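Local structure of Na Glutathione S-transferase 2 (Necator americanus, 2ON5) at residues Q94-Y105 and L124-F135. The protein probably catalyses the conjugation of glutathione to electrophilic compounds, as a glutathione S-transferase of the human hookworm Necator americanus. Sequence-based numbering, arbitrary orientation.
With GSH (glutathione), chain B; EDO (1,2-ethanediol), chain I; EDO (1,2-ethanediol), chain P; EDO (1,2-ethanediol), chain L.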
ATOM      1  N   GLN A  94       0.653   0.918   7.321  1.00 16.20           N
ATOM      2  CA  GLN A  94      -0.076   1.675   8.356  1.00 17.13           C
ATOM      3  C   GLN A  94       0.100   3.203   8.171  1.00 17.50           C
ATOM      4  O   GLN A  94      -0.869   3.992   8.293  1.00 17.49           O
ATOM      5  CB  GLN A  94       0.345   1.248   9.771  1.00 17.49           C
ATOM      6  CG  GLN A  94      -0.490   1.936  10.878  1.00 16.83           C
ATOM      7  CD  GLN A  94      -1.888   1.322  10.991  1.00 20.08           C
ATOM      8  OE1 GLN A  94      -2.187   0.303  10.366  1.00 19.03           O
ATOM      9  NE2 GLN A  94      -2.763   1.960  11.784  1.00 21.88           N
ATOM     10  N   TYR A  95       1.325   3.612   7.886  1.00 17.82           N
ATOM     11  CA  TYR A  95       1.620   5.001   7.456  1.00 17.06           C
ATOM     12  C   TYR A  95       0.753   5.476   6.261  1.00 17.40           C
ATOM     13  O   TYR A  95       0.241   6.603   6.261  1.00 17.42           O
ATOM     14  CB  TYR A  95       3.099   5.113   7.095  1.00 16.95           C
ATOM     15  CG  TYR A  95       3.466   6.481   6.514  1.00 17.24           C
ATOM     16  CD1 TYR A  95       3.609   7.591   7.348  1.00 16.40           C
ATOM     17  CD2 TYR A  95       3.651   6.645   5.135  1.00 15.61           C
ATOM     18  CE1 TYR A  95       3.956   8.878   6.800  1.00 20.05           C
ATOM     19  CE2 TYR A  95       3.989   7.915   4.568  1.00 18.06           C
ATOM     20  CZ  TYR A  95       4.132   9.012   5.411  1.00 16.72           C
ATOM     21  OH  TYR A  95       4.441  10.252   4.898  1.00 18.06           O
ATOM     22  N   LYS A  96       0.631   4.634   5.232  1.00 17.28           N
ATOM     23  CA  LYS A  96      -0.186   4.930   4.062  1.00 19.63           C
ATOM     24  C   LYS A  96      -1.658   5.117   4.458  1.00 19.32           C
ATOM     25  O   LYS A  96      -2.305   6.055   3.966  1.00 19.21           O
ATOM     26  CB  LYS A  96      -0.076   3.836   2.996  1.00 19.66           C
ATOM     27  CG  LYS A  96      -0.891   4.129   1.748  1.00 23.99           C
ATOM     28  CD  LYS A  96      -0.672   3.065   0.684  1.00 27.77           C
ATOM     29  CE  LYS A  96      -0.560   3.712  -0.673  1.00 30.26           C
ATOM     30  NZ  LYS A  96       0.179   2.809  -1.580  1.00 33.81           N
ATOM     31  N   ASP A  97      -2.172   4.238   5.333  1.00 18.74           N
ATOM     32  CA  ASP A  97      -3.543   4.406   5.893  1.00 18.93           C
ATOM     33  C   ASP A  97      -3.722   5.764   6.590  1.00 18.70           C
ATOM     34  O   ASP A  97      -4.741   6.447   6.406  1.00 17.92           O
ATOM     35  CB  ASP A  97      -3.874   3.278   6.905  1.00 19.01           C
ATOM     36  CG  ASP A  97      -4.150   1.922   6.236  1.00 20.43           C
ATOM     37  OD1 ASP A  97      -4.274   0.907   6.969  1.00 21.78           O
ATOM     38  OD2 ASP A  97      -4.241   1.861   4.990  1.00 19.59           O
ATOM     39  N   TYR A  98      -2.754   6.135   7.423  1.00 19.30           N
ATOM     40  CA  TYR A  98      -2.775   7.436   8.135  1.00 18.86           C
ATOM     41  C   TYR A  98      -2.767   8.614   7.170  1.00 19.67           C
ATOM     42  O   TYR A  98      -3.567   9.559   7.310  1.00 18.90           O
ATOM     43  CB  TYR A  98      -1.578   7.514   9.092  1.00 19.38           C
ATOM     44  CG  TYR A  98      -1.193   8.916   9.564  1.00 18.65           C
ATOM     45  CD1 TYR A  98      -1.939   9.574  10.546  1.00 18.35           C
ATOM     46  CD2 TYR A  98      -0.066   9.560   9.044  1.00 19.33           C
ATOM     47  CE1 TYR A  98      -1.581  10.860  10.994  1.00 17.55           C
ATOM     48  CE2 TYR A  98       0.309  10.827   9.486  1.00 18.65           C
ATOM     49  CZ  TYR A  98      -0.458  11.477  10.458  1.00 19.50           C
ATOM     50  OH  TYR A  98      -0.102  12.746  10.896  1.00 18.59           O
ATOM     51  N   ILE A  99      -1.876   8.565   6.187  1.00 18.85           N
ATOM     52  CA  ILE A  99      -1.831   9.587   5.156  1.00 20.27           C
ATOM     53  C   ILE A  99      -3.151   9.724   4.376  1.00 21.06           C
ATOM     54  O   ILE A  99      -3.569  10.834   4.018  1.00 20.37           O
ATOM     55  CB  ILE A  99      -0.638   9.351   4.200  1.00 19.78           C
ATOM     56  CG1 ILE A  99       0.705   9.512   4.959  1.00 18.60           C
ATOM     57  CG2 ILE A  99      -0.742  10.266   2.935  1.00 21.63           C
ATOM     58  CD1 ILE A  99       0.970  10.889   5.554  1.00 21.19           C
ATOM     59  N   ASN A 100      -3.796   8.592   4.103  1.00 21.74           N
ATOM     60  CA  ASN A 100      -5.096   8.615   3.484  1.00 23.43           C
ATOM     61  C   ASN A 100      -6.114   9.347   4.377  1.00 22.90           C
ATOM     62  O   ASN A 100      -6.901  10.183   3.892  1.00 23.06           O
ATOM     63  CB  ASN A 100      -5.573   7.206   3.164  1.00 23.62           C
ATOM     64  CG  ASN A 100      -6.878   7.212   2.403  1.00 29.05           C
ATOM     65  OD1 ASN A 100      -6.925   7.628   1.238  1.00 32.26           O
ATOM     66  ND2 ASN A 100      -7.961   6.775   3.065  1.00 30.58           N
ATOM     67  N   GLU A 101      -6.065   9.051   5.671  1.00 22.37           N
ATOM     68  CA  GLU A 101      -6.903   9.710   6.663  1.00 23.34           C
ATOM     69  C   GLU A 101      -6.734  11.231   6.650  1.00 22.29           C
ATOM     70  O   GLU A 101      -7.722  11.966   6.721  1.00 22.71           O
ATOM     71  CB  GLU A 101      -6.618   9.151   8.054  1.00 22.60           C
ATOM     72  CG  GLU A 101      -7.537   9.663   9.148  1.00 26.09           C
ATOM     73  CD  GLU A 101      -7.498   8.799  10.411  1.00 26.36           C
ATOM     74  OE1 GLU A 101      -8.271   9.088  11.348  1.00 31.44           O
ATOM     75  OE2 GLU A 101      -6.691   7.840  10.481  1.00 29.91           O
ATOM     76  N   ILE A 102      -5.495  11.704   6.557  1.00 21.93           N
ATOM     77  CA  ILE A 102      -5.223  13.160   6.570  1.00 21.75           C
ATOM     78  C   ILE A 102      -5.115  13.829   5.183  1.00 22.52           C
ATOM     79  O   ILE A 102      -4.735  15.019   5.079  1.00 22.15           O
ATOM     80  CB  ILE A 102      -3.996  13.495   7.463  1.00 21.37           C
ATOM     81  CG1 ILE A 102      -2.705  12.901   6.867  1.00 21.94           C
ATOM     82  CG2 ILE A 102      -4.245  13.018   8.920  1.00 20.14           C
ATOM     83  CD1 ILE A 102      -1.412  13.532   7.375  1.00 20.91           C
ATOM     84  N   ARG A 103      -5.472  13.087   4.128  1.00 23.29           N
ATOM     85  CA  ARG A 103      -5.437  13.622   2.751  1.00 24.87           C
ATOM     86  C   ARG A 103      -6.073  15.026   2.556  1.00 23.83           C
ATOM     87  O   ARG A 103      -5.501  15.856   1.855  1.00 22.97           O
ATOM     88  CB  ARG A 103      -6.027  12.642   1.737  1.00 24.96           C
ATOM     89  CG  ARG A 103      -5.897  13.152   0.294  1.00 27.43           C
ATOM     90  CD  ARG A 103      -6.617  12.270  -0.757  1.00 29.03           C
ATOM     91  NE  ARG A 103      -6.598  10.839  -0.459  1.00 38.57           N
ATOM     92  CZ  ARG A 103      -5.589  10.004  -0.721  1.00 41.35           C
ATOM     93  NH1 ARG A 103      -4.457  10.448  -1.267  1.00 44.27           N
ATOM     94  NH2 ARG A 103      -5.710   8.711  -0.422  1.00 41.31           N
ATOM     95  N   PRO A 104      -7.247  15.283   3.169  1.00 23.98           N
ATOM     96  CA  PRO A 104      -7.835  16.642   3.061  1.00 23.96           C
ATOM     97  C   PRO A 104      -6.902  17.751   3.555  1.00 23.92           C
ATOM     98  O   PRO A 104      -6.866  18.847   2.963  1.00 23.56           O
ATOM     99  CB  PRO A 104      -9.093  16.547   3.946  1.00 23.13           C
ATOM    100  CG  PRO A 104      -9.453  15.105   3.917  1.00 24.63           C
ATOM    101  CD  PRO A 104      -8.128  14.382   3.934  1.00 23.02           C
ATOM    102  N   TYR A 105      -6.149  17.475   4.624  1.00 22.77           N
ATOM    103  CA  TYR A 105      -5.165  18.427   5.134  1.00 22.47           C
ATOM    104  C   TYR A 105      -4.001  18.621   4.142  1.00 23.05           C
ATOM    105  O   TYR A 105      -3.590  19.749   3.821  1.00 21.65           O
ATOM    106  CB  TYR A 105      -4.656  17.970   6.529  1.00 22.04           C
ATOM    107  CG  TYR A 105      -3.472  18.758   7.000  1.00 21.75           C
ATOM    108  CD1 TYR A 105      -3.649  19.966   7.675  1.00 21.27           C
ATOM    109  CD2 TYR A 105      -2.164  18.324   6.731  1.00 20.65           C
ATOM    110  CE1 TYR A 105      -2.557  20.731   8.078  1.00 21.73           C
ATOM    111  CE2 TYR A 105      -1.056  19.077   7.130  1.00 23.30           C
ATOM    112  CZ  TYR A 105      -1.272  20.289   7.816  1.00 22.50           C
ATOM    113  OH  TYR A 105      -0.207  21.055   8.216  1.00 21.22           O
ATOM    114  N   LEU A 124      -8.524  17.342  12.065  1.00 25.37           N
ATOM    115  CA  LEU A 124      -8.255  16.121  11.317  1.00 25.07           C
ATOM    116  C   LEU A 124      -6.925  15.456  11.718  1.00 24.45           C
ATOM    117  O   LEU A 124      -6.904  14.289  12.147  1.00 23.47           O
ATOM    118  CB  LEU A 124      -8.282  16.424   9.810  1.00 25.17           C
ATOM    119  CG  LEU A 124      -8.166  15.237   8.851  1.00 25.79           C
ATOM    120  CD1 LEU A 124      -9.089  14.120   9.242  1.00 24.91           C
ATOM    121  CD2 LEU A 124      -8.430  15.675   7.424  1.00 25.45           C
ATOM    122  N   LEU A 125      -5.831  16.206  11.597  1.00 23.10           N
ATOM    123  CA  LEU A 125      -4.499  15.615  11.786  1.00 23.27           C
ATOM    124  C   LEU A 125      -4.212  15.204  13.249  1.00 23.06           C
ATOM    125  O   LEU A 125      -3.743  14.086  13.500  1.00 22.23           O
ATOM    126  CB  LEU A 125      -3.412  16.540  11.211  1.00 22.97           C
ATOM    127  CG  LEU A 125      -2.039  15.911  10.965  1.00 22.48           C
ATOM    128  CD1 LEU A 125      -1.246  16.695   9.909  1.00 20.45           C
ATOM    129  CD2 LEU A 125      -1.248  15.821  12.256  1.00 18.47           C
ATOM    130  N   LEU A 126      -4.512  16.078  14.213  1.00 22.59           N
ATOM    131  CA  LEU A 126      -4.199  15.768  15.607  1.00 22.17           C
ATOM    132  C   LEU A 126      -4.816  14.452  16.075  1.00 21.87           C
ATOM    133  O   LEU A 126      -4.107  13.618  16.626  1.00 21.71           O
ATOM    134  CB  LEU A 126      -4.544  16.916  16.568  1.00 22.31           C
ATOM    135  CG  LEU A 126      -3.597  18.125  16.543  1.00 22.26           C
ATOM    136  CD1 LEU A 126      -4.086  19.182  17.539  1.00 24.72           C
ATOM    137  CD2 LEU A 126      -2.147  17.734  16.825  1.00 23.93           C
ATOM    138  N   PRO A 127      -6.139  14.252  15.853  1.00 22.64           N
ATOM    139  CA  PRO A 127      -6.749  12.981  16.275  1.00 21.94           C
ATOM    140  C   PRO A 127      -6.237  11.763  15.508  1.00 21.44           C
ATOM    141  O   PRO A 127      -6.128  10.681  16.085  1.00 20.13           O
ATOM    142  CB  PRO A 127      -8.233  13.201  15.979  1.00 23.01           C
ATOM    143  CG  PRO A 127      -8.398  14.673  15.892  1.00 22.65           C
ATOM    144  CD  PRO A 127      -7.153  15.151  15.267  1.00 22.53           C
ATOM    145  N   ALA A 128      -5.939  11.945  14.215  1.00 20.42           N
ATOM    146  CA  ALA A 128      -5.401  10.864  13.380  1.00 20.24           C
ATOM    147  C   ALA A 128      -4.006  10.468  13.839  1.00 20.31           C
ATOM    148  O   ALA A 128      -3.654   9.273  13.856  1.00 20.43           O
ATOM    149  CB  ALA A 128      -5.389  11.266  11.886  1.00 19.11           C
ATOM    150  N   ARG A 129      -3.206  11.461  14.231  1.00 20.26           N
ATOM    151  CA  ARG A 129      -1.832  11.161  14.623  1.00 20.34           C
ATOM    152  C   ARG A 129      -1.792  10.578  16.040  1.00 20.19           C
ATOM    153  O   ARG A 129      -0.872   9.845  16.384  1.00 19.50           O
ATOM    154  CB  ARG A 129      -0.887  12.375  14.445  1.00 20.19           C
ATOM    155  CG  ARG A 129      -1.043  13.511  15.475  1.00 20.00           C
ATOM    156  CD  ARG A 129      -0.380  13.149  16.798  1.00 19.26           C
ATOM    157  NE  ARG A 129      -0.118  14.264  17.715  1.00 22.67           N
ATOM    158  CZ  ARG A 129      -1.018  14.766  18.559  1.00 25.06           C
ATOM    159  NH1 ARG A 129      -2.271  14.317  18.531  1.00 21.07           N
ATOM    160  NH2 ARG A 129      -0.675  15.750  19.396  1.00 25.21           N
ATOM    161  N   GLU A 130      -2.788  10.902  16.871  1.00 20.32           N
ATOM    162  CA  GLU A 130      -2.883  10.280  18.209  1.00 21.64           C
ATOM    163  C   GLU A 130      -2.940   8.743  18.107  1.00 21.31           C
ATOM    164  O   GLU A 130      -2.244   8.023  18.865  1.00 21.18           O
ATOM    165  CB  GLU A 130      -4.102  10.822  18.985  1.00 22.35           C
ATOM    166  CG  GLU A 130      -4.406  10.087  20.288  1.00 27.73           C
ATOM    167  CD  GLU A 130      -3.486  10.489  21.438  1.00 33.42           C
ATOM    168  OE1 GLU A 130      -2.972  11.627  21.421  1.00 38.31           O
ATOM    169  OE2 GLU A 130      -3.268   9.669  22.365  1.00 36.36           O
ATOM    170  N   LYS A 131      -3.769   8.249  17.182  1.00 21.00           N
ATOM    171  CA  LYS A 131      -3.893   6.802  16.922  1.00 21.44           C
ATOM    172  C   LYS A 131      -2.613   6.302  16.279  1.00 20.68           C
ATOM    173  O   LYS A 131      -2.030   5.326  16.736  1.00 20.27           O
ATOM    174  CB  LYS A 131      -5.056   6.492  15.974  1.00 20.88           C
ATOM    175  CG  LYS A 131      -6.475   6.683  16.568  1.00 23.83           C
ATOM    176  CD  LYS A 131      -7.581   6.495  15.502  1.00 24.02           C
ATOM    177  CE  LYS A 131      -7.572   7.627  14.469  1.00 25.60           C
ATOM    178  NZ  LYS A 131      -8.516   7.369  13.331  1.00 26.46           N
ATOM    179  N   PHE A 132      -2.184   6.988  15.213  1.00 20.06           N
ATOM    180  CA  PHE A 132      -1.052   6.507  14.413  1.00 20.11           C
ATOM    181  C   PHE A 132       0.257   6.459  15.204  1.00 19.92           C
ATOM    182  O   PHE A 132       0.918   5.407  15.249  1.00 19.21           O
ATOM    183  CB  PHE A 132      -0.920   7.306  13.121  1.00 19.34           C
ATOM    184  CG  PHE A 132       0.279   6.918  12.288  1.00 20.80           C
ATOM    185  CD1 PHE A 132       1.185   7.877  11.893  1.00 18.79           C
ATOM    186  CD2 PHE A 132       0.497   5.589  11.920  1.00 19.69           C
ATOM    187  CE1 PHE A 132       2.308   7.527  11.153  1.00 20.28           C
ATOM    188  CE2 PHE A 132       1.597   5.228  11.148  1.00 20.45           C
ATOM    189  CZ  PHE A 132       2.513   6.203  10.771  1.00 18.99           C
ATOM    190  N   PHE A 133       0.600   7.587  15.846  1.00 19.33           N
ATOM    191  CA  PHE A 133       1.830   7.704  16.643  1.00 19.28           C
ATOM    192  C   PHE A 133       1.802   6.717  17.812  1.00 19.74           C
ATOM    193  O   PHE A 133       2.845   6.314  18.332  1.00 19.87           O
ATOM    194  CB  PHE A 133       2.005   9.128  17.179  1.00 18.36           C
ATOM    195  CG  PHE A 133       2.405  10.166  16.132  1.00 17.34           C
ATOM    196  CD1 PHE A 133       2.417   9.872  14.769  1.00 17.55           C
ATOM    197  CD2 PHE A 133       2.769  11.449  16.544  1.00 16.24           C
ATOM    198  CE1 PHE A 133       2.772  10.857  13.860  1.00 19.16           C
ATOM    199  CE2 PHE A 133       3.088  12.455  15.635  1.00 16.12           C
ATOM    200  CZ  PHE A 133       3.107  12.152  14.301  1.00 19.14           C
ATOM    201  N   GLY A 134       0.601   6.349  18.251  1.00 19.88           N
ATOM    202  CA  GLY A 134       0.446   5.341  19.313  1.00 20.12           C
ATOM    203  C   GLY A 134       0.957   3.979  18.857  1.00 20.08           C
ATOM    204  O   GLY A 134       1.638   3.285  19.607  1.00 20.40           O
ATOM    205  N   PHE A 135       0.635   3.589  17.624  1.00 19.87           N
ATOM    206  CA  PHE A 135       1.168   2.341  17.071  1.00 19.80           C
ATOM    207  C   PHE A 135       2.671   2.402  16.801  1.00 19.68           C
ATOM    208  O   PHE A 135       3.374   1.423  17.015  1.00 20.68           O
ATOM    209  CB  PHE A 135       0.392   1.896  15.831  1.00 19.07           C
ATOM    210  CG  PHE A 135      -1.071   1.619  16.100  1.00 20.63           C
ATOM    211  CD1 PHE A 135      -2.062   2.296  15.408  1.00 19.61           C
ATOM    212  CD2 PHE A 135      -1.445   0.708  17.074  1.00 20.09           C
ATOM    213  CE1 PHE A 135      -3.433   2.041  15.661  1.00 22.21           C
ATOM    214  CE2 PHE A 135      -2.811   0.455  17.341  1.00 22.67           C
ATOM    215  CZ  PHE A 135      -3.796   1.125  16.630  1.00 18.74           C
TER
HETATM  216  N1  GSH B 999      -4.744  -1.340   5.172  1.00 32.04           N
HETATM  217  CA1 GSH B 999      -5.756  -2.360   5.521  1.00 33.54           C
HETATM  218  C1  GSH B 999      -5.174  -3.737   5.226  1.00 29.57           C
HETATM  219  O11 GSH B 999      -5.052  -4.691   6.025  1.00 23.47           O
HETATM  220  O12 GSH B 999      -4.807  -3.915   4.064  1.00 31.46           O
HETATM  221  CB1 GSH B 999      -6.370  -2.096   6.911  1.00 34.58           C
HETATM  222  CG1 GSH B 999      -7.019  -3.282   7.625  1.00 33.51           C
HETATM  223  CD1 GSH B 999      -8.505  -3.060   7.882  1.00 35.05           C
HETATM  224  OE1 GSH B 999      -9.190  -1.910   7.427  1.00 33.22           O
HETATM  225  N2  GSH B 999      -9.123  -4.030   8.560  1.00 35.57           N
HETATM  226  CA2 GSH B 999     -10.536  -3.995   8.901  1.00 36.36           C
HETATM  227  C2  GSH B 999     -10.797  -3.950  10.385  1.00 34.70           C
HETATM  228  O2  GSH B 999      -9.878  -4.512  11.268  1.00 30.07           O
HETATM  229  CB2 GSH B 999     -11.151  -5.244   8.307  1.00 39.46           C
HETATM  230  SG2 GSH B 999     -11.512  -5.044   6.551  1.00 46.55           S
HETATM  231  N3  GSH B 999     -11.923  -3.365  10.821  1.00 35.79           N
HETATM  232  CA3 GSH B 999     -12.377  -3.482  12.196  1.00 36.32           C
HETATM  233  C3  GSH B 999     -11.827  -2.431  13.140  1.00 37.07           C
HETATM  234  O31 GSH B 999     -12.122  -2.465  14.364  1.00 38.41           O
HETATM  235  O32 GSH B 999     -11.081  -1.514  12.734  1.00 36.22           O
HETATM  236  C1  EDO I 419      -4.165  15.537  20.747  1.00 41.61           C
HETATM  237  O1  EDO I 419      -3.827  14.146  20.925  1.00 40.55           O
HETATM  238  C2  EDO I 419      -3.389  16.428  21.721  1.00 41.90           C
HETATM  239  O2  EDO I 419      -2.335  17.157  21.068  1.00 39.78           O
HETATM  240  C1  EDO P 426       3.014  10.070   1.529  1.00 27.69           C
HETATM  241  O1  EDO P 426       3.658  10.602   2.673  1.00 24.44           O
HETATM  242  C2  EDO P 426       3.235   8.563   1.494  1.00 25.44           C
HETATM  243  O2  EDO P 426       1.968   7.953   1.590  1.00 29.63           O
HETATM  244  C1  EDO L 422       3.362  21.369   6.722  1.00 34.17           C
HETATM  245  O1  EDO L 422       2.085  20.767   6.431  1.00 30.33           O
HETATM  246  C2  EDO L 422       4.159  21.788   5.497  1.00 36.07           C
HETATM  247  O2  EDO L 422       4.115  20.830   4.409  1.00 36.23           O
HETATM  248  O   HOH W   1      -8.833  12.293  12.273  1.00 26.23           O
HETATM  249  O   HOH W   2      -4.411   7.271  12.254  1.00 28.06           O
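Tyr98 and Phe132 form the aromatic centre where helices 82-101 and 117-143 of the all-helical glutathione transferase C-terminal domain pack antiparallel, their local axes 10.0 Å apart. The rings make an offset stack, planes 17° apart, with Tyr98 CG 3.5 Å from Phe132 CD1. With CG of Tyr98 turned anti to its own nitrogen (chi1 161°), its CB also rests over the Phe132 face as a CH-pi contact, while the Tyr98 hydroxyl runs on to Leu125 CD2 and Arg129 CB. Phe132 CZ meets the Tyr95 ring at its edge, in plane. One turn along, Ala128 CB packs against Ile102 CG2 at 3.6 Å, and Leu125 CD1 lies over one face of the Tyr105 ring, a CH-pi contact. Beyond the contact, His163 of helix 155-168 meets Tyr98, joining a third helix to this core.

The other flank is wet and polar. Glu101, extended beyond CG, lays its carboxylate against Ala128 CB and offers the syn lone pair of OE1 to Lys131 NZ in a 2.6 Å salt bridge. A water bridges Glu101 OE2 (2.9 Å) to the carbonyl oxygen Ala128 O (2.7 Å). Outside the interface, on the same helix as Tyr98, Asp97 OD1 accepts a hydrogen bond from glutathione N1; Ser64 and Trp39 of the second subunit also hold this glutathione. The chemistry thus implies an apolar, aromatic interior bordered by a charge pair whose strength is probably moderated by water.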